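Local atomic coordinates of putative acyl-[acyl-carrier-protein]--UDP-N-acetylglucosamine O-acyltransferase (Bacteroides fragilis, PDB entry 4R36), a protein that probably transfers an acyl chain from acyl carrier protein to a hydroxyl of UDP-N-acetylglucosamine, a reaction of lipid A synthesis. Residues N144-G149 against D162-S167; D102-R107 against N126-M131; H29-I34 against I46-V51; I64-R69 against G93-A98. All coordinates share one frame; numbering follows the deposited sequence.

Contact 1: residues N144-G149 against D162-S167; sequences NGCIVG and DNAIIS
Ile-147 pairs with Ile-165 and Val-148 with Ile-166 in two parallel bridges, the segments running nearly the same way. Ile-147 N donates to Ala-164 O, and Ile-147 O accepts from Ile-166 N at 2.8 Å. Gly-149 N bonds to Ile-166 O, and Asn-163 N to Asn-144 O. Gly-145 and Asn-163 have similar backbone angles, both with positive phi. Gly-145 O is bridged by water 1 to Ala-164 O and by water 2 to Asn-163 ND2.

Asp-162 and Asn-144 lie side by side. The carboxylate leans back beside its own backbone N (chi1 -66°), and its OD1 receives Asn-144 N at 2.8 Å from above its plane. Asn-144 ND2 adds a weak bond to OD2, while Asn-144 OD1 accepts from Asn-126 N. Cys-146 SG packs at 4.2 Å from Ala-164 CB, on the buried face with Val-148 and Ile-166.

These are neighbouring coils of the left-handed beta helix. Gly-145, Cys-146 and Ile-147 line the site of a bound 2-(2-methoxyethoxy)ethanol. Outside, Ile-147 meets Leu-89 of the second subunit, and Ile-165 lies near Arg-217, which binds UDP-GlcNAc in another structure of this protein. Inside, Ile-166 touches strands 183-184 and 159-160.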
loop_
_atom_site.group_PDB
_atom_site.type_symbol
_atom_site.label_atom_id
_atom_site.label_comp_id
_atom_site.label_asym_id
_atom_site.label_seq_id
_atom_site.Cartn_x
_atom_site.Cartn_y
_atom_site.Cartn_z
ATOM N N ASN A 144 8.601 -18.852 -10.930
ATOM C CA ASN A 144 9.842 -18.312 -11.470
ATOM C C ASN A 144 9.560 -17.295 -12.485
ATOM O O ASN A 144 8.540 -17.359 -13.220
ATOM C CB ASN A 144 10.677 -19.415 -12.140
ATOM C CG ASN A 144 10.825 -20.613 -11.259
ATOM O OD1 ASN A 144 11.323 -20.540 -10.112
ATOM N ND2 ASN A 144 10.420 -21.754 -11.780
ATOM N N GLY A 145 10.445 -16.321 -12.572
ATOM C CA GLY A 145 10.343 -15.361 -13.666
ATOM C C GLY A 145 9.191 -14.343 -13.574
ATOM O O GLY A 145 8.848 -13.728 -14.572
ATOM N N CYS A 146 8.644 -14.148 -12.399
ATOM C CA CYS A 146 7.475 -13.269 -12.162
ATOM C C CYS A 146 7.921 -11.872 -11.791
ATOM O O CYS A 146 9.001 -11.637 -11.237
ATOM C CB CYS A 146 6.573 -13.834 -11.030
ATOM S SG CYS A 146 5.859 -15.447 -11.384
ATOM N N ILE A 147 7.088 -10.915 -12.107
ATOM C CA ILE A 147 7.253 -9.548 -11.650
ATOM C C ILE A 147 5.988 -9.192 -10.909
ATOM O O ILE A 147 4.853 -9.354 -11.480
ATOM C CB ILE A 147 7.404 -8.620 -12.868
ATOM C CG1 ILE A 147 8.685 -8.990 -13.670
ATOM C CG2 ILE A 147 7.442 -7.199 -12.390
ATOM C CD1 ILE A 147 8.866 -8.182 -14.942
ATOM N N VAL A 148 6.136 -8.708 -9.709
ATOM C CA VAL A 148 4.984 -8.358 -8.854
ATOM C C VAL A 148 5.174 -6.910 -8.403
ATOM O O VAL A 148 6.153 -6.530 -7.717
ATOM C CB VAL A 148 4.860 -9.252 -7.661
ATOM C CG1 VAL A 148 3.603 -8.896 -6.840
ATOM C CG2 VAL A 148 4.803 -10.727 -8.076
ATOM N N GLY A 149 4.240 -6.066 -8.803
ATOM C CA GLY A 149 4.355 -4.624 -8.636
ATOM C C GLY A 149 4.105 -4.130 -7.200
ATOM O O GLY A 149 3.612 -4.854 -6.355
ATOM N N ASP A 162 4.670 -19.605 -13.373
ATOM C CA ASP A 162 5.800 -18.888 -13.927
ATOM C C ASP A 162 5.461 -17.766 -14.885
ATOM O O ASP A 162 4.506 -17.827 -15.687
ATOM C CB ASP A 162 6.700 -19.881 -14.642
ATOM C CG ASP A 162 7.342 -20.894 -13.676
ATOM O OD1 ASP A 162 7.193 -20.809 -12.400
ATOM O OD2 ASP A 162 7.921 -21.890 -14.210
ATOM N N ASN A 163 6.309 -16.774 -14.907
ATOM C CA ASN A 163 6.272 -15.711 -15.914
ATOM C C ASN A 163 5.092 -14.729 -15.865
ATOM O O ASN A 163 4.754 -14.121 -16.857
ATOM C CB ASN A 163 6.450 -16.249 -17.346
ATOM C CG ASN A 163 7.575 -17.244 -17.467
ATOM O OD1 ASN A 163 7.378 -18.393 -17.824
ATOM N ND2 ASN A 163 8.730 -16.810 -17.094
ATOM N N ALA A 164 4.476 -14.560 -14.716
ATOM C CA ALA A 164 3.342 -13.698 -14.597
ATOM C C ALA A 164 3.846 -12.287 -14.345
ATOM O O ALA A 164 4.919 -12.113 -13.794
ATOM C CB ALA A 164 2.468 -14.150 -13.409
ATOM N N ILE A 165 3.096 -11.309 -14.804
ATOM C CA ILE A 165 3.335 -9.926 -14.513
ATOM C C ILE A 165 2.132 -9.343 -13.812
ATOM O O ILE A 165 1.042 -9.302 -14.361
ATOM C CB ILE A 165 3.681 -9.095 -15.747
ATOM C CG1 ILE A 165 4.967 -9.651 -16.357
ATOM C CG2 ILE A 165 3.863 -7.636 -15.346
ATOM C CD1 ILE A 165 5.414 -8.926 -17.592
ATOM N N ILE A 166 2.316 -8.891 -12.578
ATOM C CA ILE A 166 1.231 -8.329 -11.765
ATOM C C ILE A 166 1.620 -6.905 -11.460
ATOM O O ILE A 166 2.772 -6.655 -11.028
ATOM C CB ILE A 166 1.032 -9.158 -10.495
ATOM C CG1 ILE A 166 0.811 -10.612 -10.898
ATOM C CG2 ILE A 166 -0.087 -8.601 -9.643
ATOM C CD1 ILE A 166 0.687 -11.562 -9.736
ATOM N N SER A 167 0.724 -5.953 -11.712
ATOM C CA SER A 167 1.045 -4.564 -11.459
ATOM C C SER A 167 0.861 -4.240 -9.974
ATOM O O SER A 167 0.819 -5.123 -9.129
ATOM C CB SER A 167 0.249 -3.552 -12.310
ATOM O OG SER A 167 0.142 -3.960 -13.634
HETATM O O HOH W 1 7.346 -11.854 -15.643
HETATM O O HOH W 2 9.787 -14.243 -16.970
#

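Contact 2: residues D102-R107 against N126-M131; sequences DNNLIR and NNNLLM
Asn-104 and Asn-128 form the tight, buried part of this contact. Their amides lie side by side, only 4° from coplanar. Asn-104 OD1 accepts twice, from Asn-128 N at 2.9 Å and from Asn-128 ND2 at 3.0 Å. Asn-104 ND2 in turn donates to Gly-125 O, so both ends of that amide are held. Asn-74 OD1 accepts from Asn-104 N. The ladder thus runs Asn-74, Asn-104, Asn-128, and ends with Asn-128 OD1 on Cys-146 N.

Such stacked turns belong to the left-handed beta helix built from hexapeptide repeats. Here parallel strands 105-106 and 129-130 bond through Leu-105 N to Asn-128 O and Leu-130 N to Leu-105 O. Inside the helix, Ile-106 CD1 meets Leu-130 CD1 at 4.0 Å. On the outer face, Leu-129 has CG opposite its backbone N (chi1 169°), which brings CD1 to 3.7 Å from Leu-105 CB. Arg-107 lays CB and CG over Leu-130 O, and its NH2 bonds to Ile-85 O of the second subunit.

The solvent side is looser. Asn-103 and Asn-127 stand exposed, their amides side by side without a bond between them. Asn-127 belongs to the pocket of a bound 2-(2-methoxyethoxy)ethanol. Nearby, Asn-126 OD1 still takes Asp-102 N at 2.8 Å.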
loop_
_atom_site.group_PDB
_atom_site.type_symbol
_atom_site.label_atom_id
_atom_site.label_comp_id
_atom_site.label_asym_id
_atom_site.label_seq_id
_atom_site.Cartn_x
_atom_site.Cartn_y
_atom_site.Cartn_z
ATOM N N ASP A 102 16.644 -18.565 -6.082
ATOM C CA ASP A 102 17.827 -17.906 -6.619
ATOM C C ASP A 102 17.521 -16.720 -7.449
ATOM O O ASP A 102 16.473 -16.682 -8.183
ATOM C CB ASP A 102 18.616 -18.867 -7.536
ATOM C CG ASP A 102 18.993 -20.179 -6.843
ATOM O OD1 ASP A 102 19.199 -20.227 -5.635
ATOM O OD2 ASP A 102 19.061 -21.172 -7.576
ATOM N N ASN A 103 18.445 -15.760 -7.404
ATOM C CA ASN A 103 18.435 -14.666 -8.306
ATOM C C ASN A 103 17.161 -13.802 -8.202
ATOM O O ASN A 103 16.742 -13.204 -9.185
ATOM C CB ASN A 103 18.606 -15.139 -9.763
ATOM C CG ASN A 103 19.787 -16.073 -9.942
ATOM O OD1 ASN A 103 19.676 -17.141 -10.544
ATOM N ND2 ASN A 103 20.890 -15.698 -9.388
ATOM N N ASN A 104 16.619 -13.618 -7.005
ATOM C CA ASN A 104 15.434 -12.776 -6.859
ATOM C C ASN A 104 15.859 -11.400 -6.439
ATOM O O ASN A 104 16.889 -11.239 -5.750
ATOM C CB ASN A 104 14.544 -13.349 -5.767
ATOM C CG ASN A 104 13.946 -14.696 -6.150
ATOM O OD1 ASN A 104 13.088 -14.770 -7.018
ATOM N ND2 ASN A 104 14.455 -15.801 -5.536
ATOM N N LEU A 105 14.989 -10.445 -6.735
ATOM C CA LEU A 105 15.122 -9.092 -6.299
ATOM C C LEU A 105 13.980 -8.824 -5.347
ATOM O O LEU A 105 12.838 -8.779 -5.778
ATOM C CB LEU A 105 15.075 -8.150 -7.494
ATOM C CG LEU A 105 16.184 -8.409 -8.553
ATOM C CD1 LEU A 105 15.928 -7.632 -9.829
ATOM C CD2 LEU A 105 17.538 -8.067 -7.960
ATOM N N ILE A 106 14.276 -8.745 -4.050
ATOM C CA ILE A 106 13.330 -8.583 -2.989
ATOM C C ILE A 106 13.460 -7.119 -2.479
ATOM O O ILE A 106 14.374 -6.748 -1.742
ATOM C CB ILE A 106 13.606 -9.567 -1.818
ATOM C CG1 ILE A 106 13.731 -11.022 -2.339
ATOM C CG2 ILE A 106 12.571 -9.423 -0.739
ATOM C CD1 ILE A 106 12.533 -11.581 -3.023
ATOM N N ARG A 107 12.511 -6.278 -2.907
ATOM C CA ARG A 107 12.658 -4.831 -2.738
ATOM C C ARG A 107 12.272 -4.393 -1.338
ATOM O O ARG A 107 11.874 -5.179 -0.473
ATOM C CB ARG A 107 11.828 -4.108 -3.843
ATOM C CG ARG A 107 12.318 -4.349 -5.293
ATOM C CD ARG A 107 13.777 -3.971 -5.541
ATOM N NE ARG A 107 14.041 -2.582 -5.174
ATOM C CZ ARG A 107 14.655 -1.680 -5.945
ATOM N NH1 ARG A 107 15.201 -2.012 -7.129
ATOM N NH2 ARG A 107 14.794 -0.444 -5.493
ATOM N N ASN A 126 12.575 -18.725 -8.441
ATOM C CA ASN A 126 13.796 -18.105 -8.917
ATOM C C ASN A 126 13.515 -16.940 -9.851
ATOM O O ASN A 126 12.490 -16.943 -10.559
ATOM C CB ASN A 126 14.606 -19.137 -9.666
ATOM C CG ASN A 126 14.820 -20.402 -8.879
ATOM O OD1 ASN A 126 15.157 -20.396 -7.658
ATOM N ND2 ASN A 126 14.633 -21.507 -9.546
ATOM N N ASN A 127 14.412 -15.955 -9.883
ATOM C CA ASN A 127 14.385 -14.931 -10.947
ATOM C C ASN A 127 13.075 -14.095 -10.885
ATOM O O ASN A 127 12.576 -13.679 -11.926
ATOM C CB ASN A 127 14.567 -15.523 -12.355
ATOM C CG ASN A 127 15.781 -16.462 -12.429
ATOM O OD1 ASN A 127 16.856 -16.050 -12.253
ATOM N ND2 ASN A 127 15.563 -17.695 -12.719
ATOM N N ASN A 128 12.607 -13.821 -9.681
ATOM C CA ASN A 128 11.483 -12.939 -9.514
ATOM C C ASN A 128 11.893 -11.576 -9.112
ATOM O O ASN A 128 12.895 -11.398 -8.399
ATOM C CB ASN A 128 10.571 -13.520 -8.454
ATOM C CG ASN A 128 10.063 -14.887 -8.836
ATOM O OD1 ASN A 128 9.198 -15.030 -9.755
ATOM N ND2 ASN A 128 10.539 -15.900 -8.094
ATOM N N LEU A 129 11.062 -10.611 -9.464
ATOM C CA LEU A 129 11.127 -9.256 -8.916
ATOM C C LEU A 129 9.877 -8.962 -8.101
ATOM O O LEU A 129 8.769 -8.925 -8.623
ATOM C CB LEU A 129 11.254 -8.259 -10.030
ATOM C CG LEU A 129 11.096 -6.798 -9.721
ATOM C CD1 LEU A 129 12.032 -6.329 -8.602
ATOM C CD2 LEU A 129 11.233 -5.925 -10.948
ATOM N N LEU A 130 10.070 -8.756 -6.826
ATOM C CA LEU A 130 9.003 -8.384 -5.909
ATOM C C LEU A 130 9.282 -6.963 -5.521
ATOM O O LEU A 130 10.142 -6.677 -4.738
ATOM C CB LEU A 130 8.933 -9.300 -4.699
ATOM C CG LEU A 130 8.799 -10.853 -4.933
ATOM C CD1 LEU A 130 8.539 -11.533 -3.592
ATOM C CD2 LEU A 130 7.643 -11.188 -5.876
ATOM N N MET A 131 8.461 -6.059 -6.067
ATOM C CA MET A 131 8.649 -4.646 -5.876
ATOM C C MET A 131 8.275 -4.205 -4.463
ATOM O O MET A 131 7.713 -4.984 -3.685
ATOM C CB MET A 131 7.838 -3.834 -6.908
ATOM C CG MET A 131 8.399 -4.007 -8.298
ATOM S SD MET A 131 7.599 -2.799 -9.394
ATOM C CE MET A 131 7.895 -3.663 -10.876
#

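Contact 3: residues H29-I34 against I46-V51; sequences HPEAKI and IDRNVV
His-29 lays its imidazole against Arg-48. Arg-48 CB sits over the centre of one ring face, 3.5 Å from the centroid and 10° off the normal, a CH-pi contact. Pro-30 CD lies over the opposite face, toward its rim. The ring reaches this place because CG is opposite the backbone N (chi1 -166°). Its rotation is fixed by Glu-31 N, which donates to His-29 ND1 in the ring plane at 3.1 Å. ND1 is therefore an acceptor here.

Arg-48 takes the less common first torsion, with CG between its backbone N and carbonyl carbon (chi1 75°). From there the chain runs extended beside His-29 and Glu-31. The guanidinium does not touch the Glu-31 carboxylate. Water 5 links Arg-48 NH1 to Glu-31 OE1 instead, and water 4 links the same OE1 to Asn-49 N.

Farther in, Ala-32 CB rests 3.9 Å from Ile-46 CG2 and 3.5 Å from Asp-47 O. Ile-34 and Ile-46 meet tip to tip through their CD1 atoms at 4.2 Å. The backbone adds two bonds: His-29 N to Ile-46 O, and Lys-33 N to Val-50 O. Asp-47 O and Arg-48 N are buried here with no polar partner.

The contact joins the first coils of the beta helix at a corner, where a type I turn from His-29 to Ala-32 leads into strand 33-34. Lys-33 pairs with Val-51 in a parallel bridge, joining strands 33-34 and 51-52. Ile-34 and Ile-46 both pack on Ile-40 of strand 39-40. Toward the next coil, Asp-47 OD2 bonds to Tyr-66 N.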
loop_
_atom_site.group_PDB
_atom_site.type_symbol
_atom_site.label_atom_id
_atom_site.label_comp_id
_atom_site.label_asym_id
_atom_site.label_seq_id
_atom_site.Cartn_x
_atom_site.Cartn_y
_atom_site.Cartn_z
ATOM N N HIS A 29 22.949 -14.202 14.299
ATOM C CA HIS A 29 22.969 -15.236 15.288
ATOM C C HIS A 29 24.017 -16.297 14.931
ATOM O O HIS A 29 24.129 -16.689 13.778
ATOM C CB HIS A 29 21.596 -15.845 15.445
ATOM C CG HIS A 29 21.450 -16.701 16.668
ATOM N ND1 HIS A 29 21.976 -17.964 16.745
ATOM C CD2 HIS A 29 20.776 -16.502 17.818
ATOM C CE1 HIS A 29 21.637 -18.512 17.888
ATOM N NE2 HIS A 29 20.937 -17.630 18.572
ATOM N N PRO A 30 24.801 -16.747 15.944
ATOM C CA PRO A 30 25.875 -17.661 15.632
ATOM C C PRO A 30 25.408 -18.947 14.963
ATOM O O PRO A 30 26.175 -19.509 14.266
ATOM C CB PRO A 30 26.572 -17.942 17.026
ATOM C CG PRO A 30 25.742 -17.334 18.040
ATOM C CD PRO A 30 24.782 -16.351 17.379
ATOM N N GLU A 31 24.161 -19.371 15.135
ATOM C CA GLU A 31 23.643 -20.577 14.489
ATOM C C GLU A 31 23.195 -20.407 13.045
ATOM O O GLU A 31 22.937 -21.382 12.380
ATOM C CB GLU A 31 22.470 -21.145 15.301
ATOM C CG GLU A 31 22.840 -21.796 16.651
ATOM C CD GLU A 31 21.603 -22.107 17.508
ATOM O OE1 GLU A 31 20.476 -22.319 16.963
ATOM O OE2 GLU A 31 21.713 -22.070 18.739
ATOM N N ALA A 32 23.121 -19.178 12.542
ATOM C CA ALA A 32 22.646 -18.939 11.138
ATOM C C ALA A 32 23.691 -19.534 10.216
ATOM O O ALA A 32 24.901 -19.410 10.504
ATOM C CB ALA A 32 22.507 -17.438 10.882
ATOM N N LYS A 33 23.247 -20.231 9.187
ATOM C CA LYS A 33 24.113 -20.777 8.158
ATOM C C LYS A 33 24.138 -19.861 6.999
ATOM O O LYS A 33 23.067 -19.579 6.409
ATOM C CB LYS A 33 23.622 -22.140 7.703
ATOM C CG LYS A 33 23.791 -23.134 8.820
ATOM C CD LYS A 33 23.105 -24.461 8.683
ATOM C CE LYS A 33 23.035 -25.070 10.069
ATOM N NZ LYS A 33 22.244 -26.320 10.122
ATOM N N ILE A 34 25.340 -19.417 6.649
ATOM C CA ILE A 34 25.561 -18.375 5.660
ATOM C C ILE A 34 26.595 -18.821 4.643
ATOM O O ILE A 34 27.649 -19.287 5.017
ATOM C CB ILE A 34 25.954 -17.048 6.336
ATOM C CG1 ILE A 34 24.770 -16.583 7.205
ATOM C CG2 ILE A 34 26.302 -15.981 5.295
ATOM C CD1 ILE A 34 24.909 -15.271 7.857
ATOM N N ILE A 46 19.737 -11.031 11.534
ATOM C CA ILE A 46 19.627 -12.440 11.097
ATOM C C ILE A 46 19.544 -13.321 12.321
ATOM O O ILE A 46 20.463 -13.326 13.174
ATOM C CB ILE A 46 20.786 -12.871 10.224
ATOM C CG1 ILE A 46 21.006 -11.908 9.057
ATOM C CG2 ILE A 46 20.554 -14.271 9.726
ATOM C CD1 ILE A 46 22.025 -12.289 8.057
ATOM N N ASP A 47 18.450 -14.073 12.395
ATOM C CA ASP A 47 18.092 -14.971 13.480
ATOM C C ASP A 47 18.762 -16.334 13.342
ATOM O O ASP A 47 19.383 -16.688 12.337
ATOM C CB ASP A 47 16.595 -15.211 13.347
ATOM C CG ASP A 47 15.794 -15.034 14.594
ATOM O OD1 ASP A 47 16.290 -15.223 15.720
ATOM O OD2 ASP A 47 14.552 -14.838 14.363
ATOM N N ARG A 48 18.568 -17.135 14.372
ATOM C CA ARG A 48 18.834 -18.548 14.309
ATOM C C ARG A 48 17.797 -19.264 13.434
ATOM O O ARG A 48 16.762 -18.667 13.073
ATOM C CB ARG A 48 18.852 -19.088 15.740
ATOM C CG ARG A 48 17.483 -19.214 16.352
ATOM C CD ARG A 48 17.510 -19.563 17.820
ATOM N NE ARG A 48 16.171 -19.327 18.336
ATOM C CZ ARG A 48 15.330 -20.273 18.730
ATOM N NH1 ARG A 48 15.655 -21.562 18.668
ATOM N NH2 ARG A 48 14.157 -19.931 19.183
ATOM N N ASN A 49 18.088 -20.518 13.062
ATOM C CA ASN A 49 17.232 -21.316 12.156
ATOM C C ASN A 49 17.004 -20.529 10.861
ATOM O O ASN A 49 15.860 -20.405 10.350
ATOM C CB ASN A 49 15.916 -21.653 12.824
ATOM C CG ASN A 49 15.056 -22.595 11.999
ATOM O OD1 ASN A 49 15.545 -23.377 11.228
ATOM N ND2 ASN A 49 13.765 -22.416 12.083
ATOM N N VAL A 50 18.115 -20.047 10.324
ATOM C CA VAL A 50 18.171 -19.347 9.051
ATOM C C VAL A 50 19.218 -20.058 8.200
ATOM O O VAL A 50 20.325 -20.410 8.715
ATOM C CB VAL A 50 18.533 -17.865 9.251
ATOM C CG1 VAL A 50 19.011 -17.253 7.934
ATOM C CG2 VAL A 50 17.387 -17.085 9.930
ATOM N N VAL A 51 18.897 -20.247 6.915
ATOM C CA VAL A 51 19.834 -20.678 5.902
ATOM C C VAL A 51 19.883 -19.676 4.769
ATOM O O VAL A 51 18.841 -19.321 4.211
ATOM C CB VAL A 51 19.466 -22.061 5.373
ATOM C CG1 VAL A 51 20.473 -22.571 4.362
ATOM C CG2 VAL A 51 19.304 -22.997 6.575
HETATM O O HOH W 3 20.470 -21.930 11.332
HETATM O O HOH W 4 19.481 -22.468 14.500
HETATM O O HOH W 5 17.949 -22.545 17.967
#

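Contact 4: residues I64-R69 against G93-A98; sequences ILYGSR and GEESTA
Tyr-66 OH donates to Glu-95 OE2 at 2.7 Å, the one side-chain hydrogen bond between the two segments. The hydroxyl meets OE2 on its syn side, 24° out of the carboxylate plane. OE2 itself lies at the edge of the phenol ring, in its plane.

The second side-chain contact is van der Waals packing of a methyl on a cationic group. Thr-97 CG2 sits over one face of the Arg-69 guanidinium, toward its rim, 4.0 Å from Arg-69 NE. Beside this contact the strands begin to pair, Ser-68 with Ala-98. Ala-98 N donates to Gly-67 O, and Arg-69 N donates to Ala-98 O at 2.8 Å.

Tyr-66 swings its ring outward with CG opposite the backbone N (chi1 -178°), and Glu-95 bends at its second torsion to meet it. A type II turn from Leu-65 to Ser-68 carries the tyrosine. Leu-65 O accepts from both Ser-68 N and Ser-68 OG, the latter on a lone pair at 2.7 Å. Arg-69 NH1 folds back to its neighbour Ser-68 O, and NH2 bonds to Asn-49 OD1. Thr-97 OG1 is hydrogen-bonded to Glu-99 OE2. Glu-95 is near the end of the long loop that leaves the beta helix after strand 81-82 and rejoins it at strand 97-100. This loop carries Leu-89 and Lys-90, which bind UDP-N-acetylglucosamine in another structure of this protein.

The tyrosine hydroxyl's hydrogen bond would probably favour the charged form of Glu-95, though Glu-95 is exposed and the effect may be small. One polar bond thus ties the loop's return at its outer end.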
loop_
_atom_site.group_PDB
_atom_site.type_symbol
_atom_site.label_atom_id
_atom_site.label_comp_id
_atom_site.label_asym_id
_atom_site.label_seq_id
_atom_site.Cartn_x
_atom_site.Cartn_y
_atom_site.Cartn_z
ATOM N N ILE A 64 16.007 -11.019 8.515
ATOM C CA ILE A 64 15.882 -12.394 8.104
ATOM C C ILE A 64 15.613 -13.213 9.357
ATOM O O ILE A 64 16.530 -13.448 10.228
ATOM C CB ILE A 64 17.162 -12.904 7.397
ATOM C CG1 ILE A 64 17.733 -11.919 6.377
ATOM C CG2 ILE A 64 16.934 -14.293 6.748
ATOM C CD1 ILE A 64 16.833 -11.680 5.192
ATOM N N LEU A 65 14.359 -13.648 9.494
ATOM C CA LEU A 65 13.897 -14.229 10.743
ATOM C C LEU A 65 13.837 -15.771 10.758
ATOM O O LEU A 65 13.961 -16.460 9.716
ATOM C CB LEU A 65 12.516 -13.643 11.079
ATOM C CG LEU A 65 12.352 -12.115 11.084
ATOM C CD1 LEU A 65 10.896 -11.795 11.459
ATOM C CD2 LEU A 65 13.318 -11.488 12.071
ATOM N N TYR A 66 13.697 -16.283 11.970
ATOM C CA TYR A 66 13.581 -17.693 12.256
ATOM C C TYR A 66 12.715 -18.401 11.210
ATOM O O TYR A 66 11.520 -18.060 11.017
ATOM C CB TYR A 66 12.912 -17.793 13.641
ATOM C CG TYR A 66 12.738 -19.178 14.153
ATOM C CD1 TYR A 66 11.618 -19.922 13.838
ATOM C CD2 TYR A 66 13.703 -19.760 15.019
ATOM C CE1 TYR A 66 11.436 -21.194 14.353
ATOM C CE2 TYR A 66 13.523 -21.055 15.520
ATOM C CZ TYR A 66 12.417 -21.767 15.188
ATOM O OH TYR A 66 12.225 -23.032 15.674
ATOM N N GLY A 67 13.331 -19.357 10.520
ATOM C CA GLY A 67 12.635 -20.155 9.550
ATOM C C GLY A 67 12.914 -19.763 8.112
ATOM O O GLY A 67 12.360 -20.362 7.203
ATOM N N SER A 68 13.696 -18.736 7.890
ATOM C CA SER A 68 13.999 -18.320 6.519
ATOM C C SER A 68 14.983 -19.231 5.842
ATOM O O SER A 68 15.929 -19.739 6.488
ATOM C CB SER A 68 14.568 -16.934 6.481
ATOM O OG SER A 68 13.698 -15.948 7.060
ATOM N N ARG A 69 14.757 -19.421 4.537
ATOM C CA ARG A 69 15.597 -20.194 3.675
ATOM C C ARG A 69 15.779 -19.421 2.400
ATOM O O ARG A 69 14.796 -19.147 1.664
ATOM C CB ARG A 69 14.945 -21.516 3.365
ATOM C CG ARG A 69 14.504 -22.348 4.564
ATOM C CD ARG A 69 15.687 -22.998 5.271
ATOM N NE ARG A 69 15.255 -23.786 6.408
ATOM C CZ ARG A 69 15.215 -23.392 7.673
ATOM N NH1 ARG A 69 15.540 -22.166 8.032
ATOM N NH2 ARG A 69 14.825 -24.255 8.609
ATOM N N GLY A 93 2.016 -21.414 16.607
ATOM C CA GLY A 93 3.418 -21.533 16.939
ATOM C C GLY A 93 4.079 -22.754 16.327
ATOM O O GLY A 93 5.248 -23.009 16.608
ATOM N N GLU A 94 3.385 -23.485 15.461
ATOM C CA GLU A 94 4.000 -24.587 14.703
ATOM C C GLU A 94 5.235 -24.146 13.960
ATOM O O GLU A 94 5.375 -22.962 13.602
ATOM C CB GLU A 94 2.983 -25.260 13.736
ATOM C CG GLU A 94 2.401 -24.375 12.620
ATOM C CD GLU A 94 1.137 -23.628 12.994
ATOM O OE1 GLU A 94 0.928 -23.325 14.187
ATOM O OE2 GLU A 94 0.309 -23.278 12.053
ATOM N N GLU A 95 6.170 -25.069 13.768
ATOM C CA GLU A 95 7.339 -24.867 12.905
ATOM C C GLU A 95 6.944 -24.699 11.420
ATOM O O GLU A 95 6.022 -25.395 10.904
ATOM C CB GLU A 95 8.315 -26.068 13.009
ATOM C CG GLU A 95 9.083 -26.134 14.317
ATOM C CD GLU A 95 9.894 -24.886 14.563
ATOM O OE1 GLU A 95 10.490 -24.353 13.632
ATOM O OE2 GLU A 95 9.931 -24.416 15.685
ATOM N N SER A 96 7.618 -23.773 10.745
ATOM C CA SER A 96 7.358 -23.525 9.341
ATOM C C SER A 96 8.538 -22.747 8.784
ATOM O O SER A 96 9.416 -22.329 9.523
ATOM C CB SER A 96 5.995 -22.755 9.189
ATOM O OG SER A 96 6.153 -21.452 9.711
ATOM N N THR A 97 8.569 -22.563 7.452
ATOM C CA THR A 97 9.567 -21.790 6.809
ATOM C C THR A 97 9.005 -20.681 5.898
ATOM O O THR A 97 7.819 -20.731 5.507
ATOM C CB THR A 97 10.445 -22.673 5.911
ATOM O OG1 THR A 97 9.609 -23.414 5.057
ATOM C CG2 THR A 97 11.251 -23.648 6.771
ATOM N N ALA A 98 9.896 -19.788 5.524
ATOM C CA ALA A 98 9.695 -18.772 4.452
ATOM C C ALA A 98 10.894 -18.915 3.593
ATOM O O ALA A 98 12.043 -18.838 4.096
ATOM C CB ALA A 98 9.601 -17.373 5.021
#

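How the contacts relate
Contacts 1 and 2 lie near the middle of the beta helix, in the same sheet, where strands 129-130 and 147-148 are neighbours. Side-chain amides link their adjoining coils. Both are partly buried and face a second subunit. Contacts 3 and 4 share another sheet, nearer the N-terminus, and are joined through Asn-49. Contact 3 is a surface contact, with its carboxylate and guanidinium bridged by water. Contact 4 is partly buried but ends in a tyrosine-carboxylate bond. An asparagine ladder marks contact 2; contact 1 has cysteine and alanine where contact 2 pairs asparagines.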